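Local coordinates for protein 3'3'-cGAMP-specific phosphodiesterase 3 (Vibrio cholerae O1 biovar El Tor str. N16961, PDB 5Z7C) that is a mostly helical member of the HD-domain family, with two regions of HD-domain sequence in one chain, at residues Pro41-Arg46 with Phe205-Met210; Arg46-Gly51 with Phe70-Lys75. The protein carries 2 engineered substitutions. All blocks are in the same frame, centred on the assembly; numbering follows the deposited sequence.

Contact 1 of 2, residues Pro41-Arg46 with Phe205-Met210; sequences PEHCIR and FDVFQM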
ATOM      1  N   PRO A  41      10.252   6.489   3.765  1.00120.81           N
ATOM      2  CA  PRO A  41       9.021   6.441   4.548  1.00115.92           C
ATOM      3  C   PRO A  41       7.819   7.167   3.948  1.00108.27           C
ATOM      4  O   PRO A  41       6.742   6.588   3.980  1.00105.28           O
ATOM      5  CB  PRO A  41       9.435   7.108   5.845  1.00118.15           C
ATOM      6  CG  PRO A  41      10.837   6.715   6.001  1.00120.08           C
ATOM      7  CD  PRO A  41      11.431   6.553   4.636  1.00120.40           C
ATOM      8  N   GLU A  42       7.957   8.376   3.440  1.00102.09           N
ATOM      9  CA  GLU A  42       6.796   8.998   2.849  1.00 93.67           C
ATOM     10  C   GLU A  42       7.369   9.484   1.562  1.00 86.53           C
ATOM     11  O   GLU A  42       7.605  10.651   1.361  1.00 81.78           O
ATOM     12  CB  GLU A  42       6.289  10.158   3.693  1.00 95.74           C
ATOM     13  CG  GLU A  42       5.720   9.805   5.035  1.00 97.13           C
ATOM     14  CD  GLU A  42       5.316  11.028   5.814  1.00 98.00           C
ATOM     15  OE1 GLU A  42       5.653  12.139   5.384  1.00 96.05           O
ATOM     16  OE2 GLU A  42       4.649  10.885   6.851  1.00 98.14           O
ATOM     17  N   HIS A  43       7.669   8.535   0.706  1.00 69.92           N
ATOM     18  CA  HIS A  43       8.108   8.855  -0.607  1.00 60.98           C
ATOM     19  C   HIS A  43       7.001   9.341  -1.497  1.00 57.23           C
ATOM     20  O   HIS A  43       7.142  10.331  -2.168  1.00 57.03           O
ATOM     21  CB  HIS A  43       8.750   7.629  -1.216  1.00 58.68           C
ATOM     22  CG  HIS A  43       9.135   7.817  -2.635  1.00 58.06           C
ATOM     23  ND1 HIS A  43      10.054   8.755  -3.022  1.00 54.61           N
ATOM     24  CD2 HIS A  43       8.695   7.227  -3.762  1.00 54.22           C
ATOM     25  CE1 HIS A  43      10.174   8.726  -4.329  1.00 54.29           C
ATOM     26  NE2 HIS A  43       9.363   7.806  -4.801  1.00 55.30           N
ATOM     27  N   CYS A  44       5.885   8.645  -1.507  1.00 64.99           N
ATOM     28  CA  CYS A  44       4.802   9.015  -2.388  1.00 63.18           C
ATOM     29  C   CYS A  44       4.338  10.388  -2.045  1.00 63.35           C
ATOM     30  O   CYS A  44       4.011  11.155  -2.917  1.00 67.63           O
ATOM     31  CB  CYS A  44       3.640   8.059  -2.258  1.00 57.54           C
ATOM     32  SG  CYS A  44       3.638   6.835  -3.522  1.00 93.29           S
ATOM     33  N   ILE A  45       4.324  10.703  -0.770  1.00 45.27           N
ATOM     34  CA  ILE A  45       3.815  11.968  -0.351  1.00 46.13           C
ATOM     35  C   ILE A  45       4.631  13.083  -0.910  1.00 49.90           C
ATOM     36  O   ILE A  45       4.098  14.058  -1.355  1.00 53.19           O
ATOM     37  CB  ILE A  45       3.800  12.053   1.148  1.00 57.12           C
ATOM     38  CG1 ILE A  45       2.877  10.994   1.705  1.00 65.15           C
ATOM     39  CG2 ILE A  45       3.257  13.337   1.581  1.00 53.19           C
ATOM     40  CD1 ILE A  45       1.539  11.012   1.079  1.00 66.15           C
ATOM     41  N   ARG A  46       5.937  12.930  -0.866  1.00 62.68           N
ATOM     42  CA  ARG A  46       6.865  13.911  -1.389  1.00 61.02           C
ATOM     43  C   ARG A  46       6.775  14.106  -2.878  1.00 59.31           C
ATOM     44  O   ARG A  46       6.944  15.199  -3.350  1.00 54.91           O
ATOM     45  CB  ARG A  46       8.271  13.584  -0.960  1.00 56.66           C
ATOM     46  CG  ARG A  46       8.495  13.856   0.494  1.00 67.25           C
ATOM     47  CD  ARG A  46       9.924  13.653   0.914  1.00 73.56           C
ATOM     48  NE  ARG A  46      10.422  12.366   0.489  1.00 73.56           N
ATOM     49  CZ  ARG A  46      10.443  11.290   1.253  1.00 78.06           C
ATOM     50  NH1 ARG A  46      10.003  11.341   2.488  1.00 84.23           N
ATOM     51  NH2 ARG A  46      10.905  10.165   0.772  1.00 76.81           N
ATOM     52  N   PHE A 205      13.607  12.869  -8.499  1.00 49.70           N
ATOM     53  CA  PHE A 205      14.157  13.958  -7.748  1.00 54.69           C
ATOM     54  C   PHE A 205      14.085  13.705  -6.284  1.00 60.44           C
ATOM     55  O   PHE A 205      14.996  14.028  -5.563  1.00 67.92           O
ATOM     56  CB  PHE A 205      13.413  15.227  -8.047  1.00 48.84           C
ATOM     57  CG  PHE A 205      13.902  16.383  -7.281  1.00 54.78           C
ATOM     58  CD1 PHE A 205      15.000  17.071  -7.683  1.00 54.65           C
ATOM     59  CD2 PHE A 205      13.273  16.780  -6.153  1.00 57.66           C
ATOM     60  CE1 PHE A 205      15.444  18.125  -6.975  1.00 56.91           C
ATOM     61  CE2 PHE A 205      13.725  17.833  -5.454  1.00 59.97           C
ATOM     62  CZ  PHE A 205      14.812  18.501  -5.867  1.00 60.25           C
ATOM     63  N   ASP A 206      12.986  13.146  -5.836  1.00 60.48           N
ATOM     64  CA  ASP A 206      12.838  12.897  -4.435  1.00 61.96           C
ATOM     65  C   ASP A 206      13.874  11.919  -3.972  1.00 61.81           C
ATOM     66  O   ASP A 206      14.465  12.096  -2.929  1.00 61.51           O
ATOM     67  CB  ASP A 206      11.444  12.366  -4.134  1.00 60.90           C
ATOM     68  CG  ASP A 206      11.220  12.150  -2.676  1.00 60.72           C
ATOM     69  OD1 ASP A 206      11.337  13.105  -1.920  1.00 58.93           O
ATOM     70  OD2 ASP A 206      10.945  11.020  -2.269  1.00 57.04           O
ATOM     71  N   VAL A 207      14.116  10.881  -4.748  1.00 66.78           N
ATOM     72  CA  VAL A 207      15.021   9.851  -4.294  1.00 67.40           C
ATOM     73  C   VAL A 207      16.383  10.436  -4.084  1.00 71.41           C
ATOM     74  O   VAL A 207      17.048  10.106  -3.139  1.00 77.53           O
ATOM     75  CB  VAL A 207      15.127   8.720  -5.301  1.00 65.25           C
ATOM     76  CG1 VAL A 207      16.119   7.707  -4.860  1.00 59.99           C
ATOM     77  CG2 VAL A 207      13.814   8.062  -5.467  1.00 62.38           C
ATOM     78  N   PHE A 208      16.831  11.247  -5.010  1.00 74.37           N
ATOM     79  CA  PHE A 208      18.085  11.940  -4.830  1.00 82.15           C
ATOM     80  C   PHE A 208      18.062  12.968  -3.749  1.00 86.31           C
ATOM     81  O   PHE A 208      18.998  13.131  -3.014  1.00 89.71           O
ATOM     82  CB  PHE A 208      18.587  12.489  -6.139  1.00 82.64           C
ATOM     83  CG  PHE A 208      19.153  11.443  -7.000  1.00 78.75           C
ATOM     84  CD1 PHE A 208      18.334  10.637  -7.727  1.00 75.99           C
ATOM     85  CD2 PHE A 208      20.492  11.207  -7.017  1.00 80.21           C
ATOM     86  CE1 PHE A 208      18.839   9.656  -8.486  1.00 79.47           C
ATOM     87  CE2 PHE A 208      20.996  10.221  -7.783  1.00 82.00           C
ATOM     88  CZ  PHE A 208      20.164   9.442  -8.518  1.00 80.60           C
ATOM     89  N   GLN A 209      16.937  13.628  -3.630  1.00 85.07           N
ATOM     90  CA  GLN A 209      16.830  14.747  -2.752  1.00 85.13           C
ATOM     91  C   GLN A 209      17.167  14.240  -1.389  1.00 86.50           C
ATOM     92  O   GLN A 209      17.752  14.932  -0.591  1.00 89.30           O
ATOM     93  CB  GLN A 209      15.400  15.244  -2.757  1.00 82.72           C
ATOM     94  CG  GLN A 209      15.134  16.314  -1.762  1.00 88.26           C
ATOM     95  CD  GLN A 209      14.490  15.795  -0.519  1.00 88.74           C
ATOM     96  OE1 GLN A 209      13.904  14.733  -0.520  1.00 80.05           O
ATOM     97  NE2 GLN A 209      14.590  16.547   0.555  1.00 93.71           N
ATOM     98  N   MET A 210      16.781  13.011  -1.129  1.00 70.63           N
ATOM     99  CA  MET A 210      16.766  12.499   0.210  1.00 75.94           C
ATOM    100  C   MET A 210      17.939  11.625   0.470  1.00 84.17           C
ATOM    101  O   MET A 210      18.315  11.403   1.603  1.00 87.03           O
ATOM    102  CB  MET A 210      15.495  11.697   0.419  1.00 78.69           C
ATOM    103  CG  MET A 210      14.319  12.551   0.765  1.00 82.95           C
ATOM    104  SD  MET A 210      14.114  12.537   2.501  1.00 68.78           S
ATOM    105  CE  MET A 210      13.824  10.829   2.679  1.00 60.30           C
TER
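Asp206 reaches across from helix 194-211, in a region of HD-domain sequence, and is gripped by His43 and Arg46 of helix 43-56, a polar helix-helix junction in this mostly helical protein. The salt bridge is bidentate and side-on. Arg46 NE donates to Asp206 OD1 at 2.7 Å, and Arg46 NH2 donates to Asp206 OD2 at 3.2 Å. Both oxygens use their syn lone pairs, and the guanidinium and carboxylate lie nearly coplanar, their planes 28° apart. A bend at chi3 (-51°) in the long arginine chain turns this edge to the acid.

The second polar link is a His-carboxylate hydrogen bond. His43 ND1 donates to Asp206 OD2 at 2.5 Å, on the anti lone pair, with the oxygen tilted 19° out of the imidazole plane. OD2 therefore accepts from two side chains, which fixes the rotation of the carboxylate. A short acid suits this buried place because its two oxygens can take the imidazole N-H and two guanidinium N-H groups, and its CB points toward the facing helix.

Two apolar side chains flank these bonds. The flexible chain of Met210, bent at chi2 and chi3, lays its methyl on one face of the Arg46 guanidinium, while the carbonyl carbon of Glu42 lies over the opposite face. Val207, which also touches Gln39, offers one methyl to the histidine ring. Outside the pair of segments, Asp34 accepts a hydrogen bond from the backbone N of Cys44. The methyl that meets the ring, Val207 CG2, lies 3.9 Å from His43 CE1.

Contact 2 of 2, residues Arg46-Gly51 with Phe70-Lys75; sequences RCCWIG and FTLLLK
Cys48 SG is swung away from its own backbone N (chi1 -151°) and Leu73 CG away from its carbonyl carbon (chi1 -65°), and these two turns let Cys48 SG meet Leu73 CD2 at 3.6 Å where helix 43-56 packs on the C-terminal end of helix 62-73. The two helices form a buried, chiefly apolar interface within the helical fold, closest in backbone at Cys48 and Leu72.

Leu72 gives the largest share of the buried surface. One methyl, CD1, lies 3.7 Å from Cys48 O and touches Gly51 CA, while the other, CD2, lies 3.7 Å from Cys47 O, so the forked leucine end rests on the backbone of the opposing helix. Glycine suits this spot because, having no side chain, it lets both leucine methyls come up against its CA. Small cysteines likewise let the helices come near, and the polarisable sulfur of Cys48 packs well against the alkyl end of Leu73. Leu72 also touches Met52, one residue beyond the segment.

Past the helix end, where Leu74 departs from helical backbone angles, Lys75 sends its chain back to helix 43-56. Its bends at chi3 and chi4 set NZ 3.6 Å from Cys47 SG.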
ATOM      1  N   ARG A  46       5.937  12.930  -0.866  1.00 62.68           N
ATOM      2  CA  ARG A  46       6.865  13.911  -1.389  1.00 61.02           C
ATOM      3  C   ARG A  46       6.775  14.106  -2.878  1.00 59.31           C
ATOM      4  O   ARG A  46       6.944  15.199  -3.350  1.00 54.91           O
ATOM      5  CB  ARG A  46       8.271  13.584  -0.960  1.00 56.66           C
ATOM      6  CG  ARG A  46       8.495  13.856   0.494  1.00 67.25           C
ATOM      7  CD  ARG A  46       9.924  13.653   0.914  1.00 73.56           C
ATOM      8  NE  ARG A  46      10.422  12.366   0.489  1.00 73.56           N
ATOM      9  CZ  ARG A  46      10.443  11.290   1.253  1.00 78.06           C
ATOM     10  NH1 ARG A  46      10.003  11.341   2.488  1.00 84.23           N
ATOM     11  NH2 ARG A  46      10.905  10.165   0.772  1.00 76.81           N
ATOM     12  N   CYS A  47       6.534  13.052  -3.624  1.00 57.01           N
ATOM     13  CA  CYS A  47       6.380  13.198  -5.047  1.00 55.98           C
ATOM     14  C   CYS A  47       5.186  14.020  -5.328  1.00 54.87           C
ATOM     15  O   CYS A  47       5.173  14.797  -6.244  1.00 59.02           O
ATOM     16  CB  CYS A  47       6.173  11.866  -5.715  1.00 50.64           C
ATOM     17  SG  CYS A  47       7.599  10.747  -5.556  1.00 71.30           S
ATOM     18  N   CYS A  48       4.149  13.806  -4.558  1.00 51.97           N
ATOM     19  CA  CYS A  48       2.921  14.508  -4.797  1.00 52.95           C
ATOM     20  C   CYS A  48       3.176  15.955  -4.642  1.00 49.30           C
ATOM     21  O   CYS A  48       2.735  16.760  -5.418  1.00 50.79           O
ATOM     22  CB  CYS A  48       1.909  14.121  -3.751  1.00 48.91           C
ATOM     23  SG  CYS A  48       0.215  14.249  -4.409  1.00 50.37           S
ATOM     24  N   TRP A  49       3.877  16.278  -3.597  1.00 45.09           N
ATOM     25  CA  TRP A  49       4.166  17.627  -3.344  1.00 47.69           C
ATOM     26  C   TRP A  49       5.011  18.217  -4.439  1.00 55.63           C
ATOM     27  O   TRP A  49       4.739  19.301  -4.883  1.00 58.98           O
ATOM     28  CB  TRP A  49       4.869  17.698  -2.014  1.00 50.64           C
ATOM     29  CG  TRP A  49       5.395  18.990  -1.720  1.00 52.69           C
ATOM     30  CD1 TRP A  49       6.600  19.434  -2.039  1.00 58.34           C
ATOM     31  CD2 TRP A  49       4.737  20.045  -1.053  1.00 53.67           C
ATOM     32  NE1 TRP A  49       6.765  20.699  -1.614  1.00 61.64           N
ATOM     33  CE2 TRP A  49       5.620  21.103  -1.002  1.00 59.23           C
ATOM     34  CE3 TRP A  49       3.482  20.198  -0.490  1.00 57.59           C
ATOM     35  CZ2 TRP A  49       5.300  22.297  -0.416  1.00 58.47           C
ATOM     36  CZ3 TRP A  49       3.172  21.375   0.082  1.00 54.52           C
ATOM     37  CH2 TRP A  49       4.068  22.411   0.118  1.00 52.99           C
ATOM     38  N   ILE A  50       6.054  17.527  -4.863  1.00 54.01           N
ATOM     39  CA  ILE A  50       6.852  18.010  -5.960  1.00 54.96           C
ATOM     40  C   ILE A  50       6.069  18.064  -7.239  1.00 51.29           C
ATOM     41  O   ILE A  50       6.091  19.038  -7.929  1.00 47.45           O
ATOM     42  CB  ILE A  50       8.045  17.093  -6.176  1.00 56.86           C
ATOM     43  CG1 ILE A  50       8.935  17.101  -4.953  1.00 58.25           C
ATOM     44  CG2 ILE A  50       8.866  17.515  -7.358  1.00 48.07           C
ATOM     45  CD1 ILE A  50       9.908  16.015  -4.950  1.00 51.90           C
ATOM     46  N   GLY A  51       5.375  17.001  -7.562  1.00 50.02           N
ATOM     47  CA  GLY A  51       4.631  16.949  -8.792  1.00 48.10           C
ATOM     48  C   GLY A  51       3.517  17.936  -8.924  1.00 48.40           C
ATOM     49  O   GLY A  51       3.257  18.417  -9.986  1.00 47.02           O
ATOM     50  N   PHE A  70      -3.729  12.384  -8.108  1.00 44.75           N
ATOM     51  CA  PHE A  70      -3.857  10.967  -7.998  1.00 49.14           C
ATOM     52  C   PHE A  70      -2.819  10.150  -8.740  1.00 48.65           C
ATOM     53  O   PHE A  70      -2.360   9.158  -8.240  1.00 49.34           O
ATOM     54  CB  PHE A  70      -5.299  10.554  -8.197  1.00 39.51           C
ATOM     55  CG  PHE A  70      -6.186  11.043  -7.103  1.00 43.09           C
ATOM     56  CD1 PHE A  70      -6.047  10.578  -5.843  1.00 40.17           C
ATOM     57  CD2 PHE A  70      -7.115  12.003  -7.327  1.00 44.27           C
ATOM     58  CE1 PHE A  70      -6.824  11.037  -4.859  1.00 43.41           C
ATOM     59  CE2 PHE A  70      -7.887  12.452  -6.326  1.00 46.23           C
ATOM     60  CZ  PHE A  70      -7.736  11.973  -5.100  1.00 47.68           C
ATOM     61  N   THR A  71      -2.406  10.602  -9.908  1.00 45.69           N
ATOM     62  CA  THR A  71      -1.431   9.869 -10.662  1.00 43.49           C
ATOM     63  C   THR A  71      -0.213   9.807  -9.796  1.00 44.60           C
ATOM     64  O   THR A  71       0.409   8.785  -9.695  1.00 42.86           O
ATOM     65  CB  THR A  71      -1.100  10.595 -11.961  1.00 41.32           C
ATOM     66  OG1 THR A  71      -2.176  10.456 -12.861  1.00 41.56           O
ATOM     67  CG2 THR A  71       0.065  10.015 -12.625  1.00 41.14           C
ATOM     68  N   LEU A  72       0.130  10.907  -9.168  1.00 47.55           N
ATOM     69  CA  LEU A  72       1.318  10.945  -8.359  1.00 44.94           C
ATOM     70  C   LEU A  72       1.253  10.018  -7.190  1.00 48.39           C
ATOM     71  O   LEU A  72       2.213   9.394  -6.851  1.00 52.25           O
ATOM     72  CB  LEU A  72       1.553  12.343  -7.839  1.00 45.89           C
ATOM     73  CG  LEU A  72       1.975  13.377  -8.856  1.00 48.16           C
ATOM     74  CD1 LEU A  72       1.708  14.720  -8.331  1.00 49.71           C
ATOM     75  CD2 LEU A  72       3.422  13.242  -9.157  1.00 48.25           C
ATOM     76  N   LEU A  73       0.128   9.998  -6.519  1.00 47.01           N
ATOM     77  CA  LEU A  73      -0.097   9.144  -5.379  1.00 47.69           C
ATOM     78  C   LEU A  73      -0.114   7.676  -5.703  1.00 45.49           C
ATOM     79  O   LEU A  73       0.349   6.871  -4.961  1.00 45.09           O
ATOM     80  CB  LEU A  73      -1.397   9.549  -4.707  1.00 48.68           C
ATOM     81  CG  LEU A  73      -1.541  10.909  -4.057  1.00 48.98           C
ATOM     82  CD1 LEU A  73      -2.903  11.139  -3.603  1.00 53.88           C
ATOM     83  CD2 LEU A  73      -0.626  11.048  -2.930  1.00 43.48           C
ATOM     84  N   LEU A  74      -0.655   7.344  -6.841  1.00 47.56           N
ATOM     85  CA  LEU A  74      -0.889   5.986  -7.230  1.00 48.74           C
ATOM     86  C   LEU A  74       0.108   5.425  -8.207  1.00 52.63           C
ATOM     87  O   LEU A  74      -0.167   4.439  -8.832  1.00 52.29           O
ATOM     88  CB  LEU A  74      -2.242   5.885  -7.873  1.00 47.20           C
ATOM     89  CG  LEU A  74      -3.445   5.982  -6.972  1.00 52.20           C
ATOM     90  CD1 LEU A  74      -4.639   5.917  -7.826  1.00 52.13           C
ATOM     91  CD2 LEU A  74      -3.433   4.853  -6.036  1.00 54.24           C
ATOM     92  N   LYS A  75       1.260   6.034  -8.345  1.00 54.50           N
ATOM     93  CA  LYS A  75       2.180   5.626  -9.382  1.00 57.57           C
ATOM     94  C   LYS A  75       2.676   4.199  -9.240  1.00 61.74           C
ATOM     95  O   LYS A  75       2.858   3.496 -10.207  1.00 55.34           O
ATOM     96  CB  LYS A  75       3.335   6.599  -9.484  1.00 52.83           C
ATOM     97  CG  LYS A  75       4.207   6.600  -8.320  1.00 53.69           C
ATOM     98  CD  LYS A  75       4.939   7.882  -8.227  1.00 57.86           C
ATOM     99  CE  LYS A  75       6.350   7.670  -7.846  1.00 61.35           C
ATOM    100  NZ  LYS A  75       6.486   7.412  -6.415  1.00 63.93           N
TER

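Overall arrangement
Both contacts use helix 43-56 and share Arg46, and their centres lie about 10 Å apart on the same side of the chain's centre. Contact 1 binds the start of that helix to helix 194-211, 159 residues further along, and is partly buried: its polar trio lies inside, with Met210 exposed at the margin. Contact 2, nested inside that loop, joins the next turns to nearby helix 62-73 and is wholly buried. The chemistry differs: charges and hydrogen bonds in the first, leucine, cysteine and glycine with one lysine in the second. They meet through Ile50, whose CD1 packs on Phe205 and Asp206, and where Lys75 approaches His43.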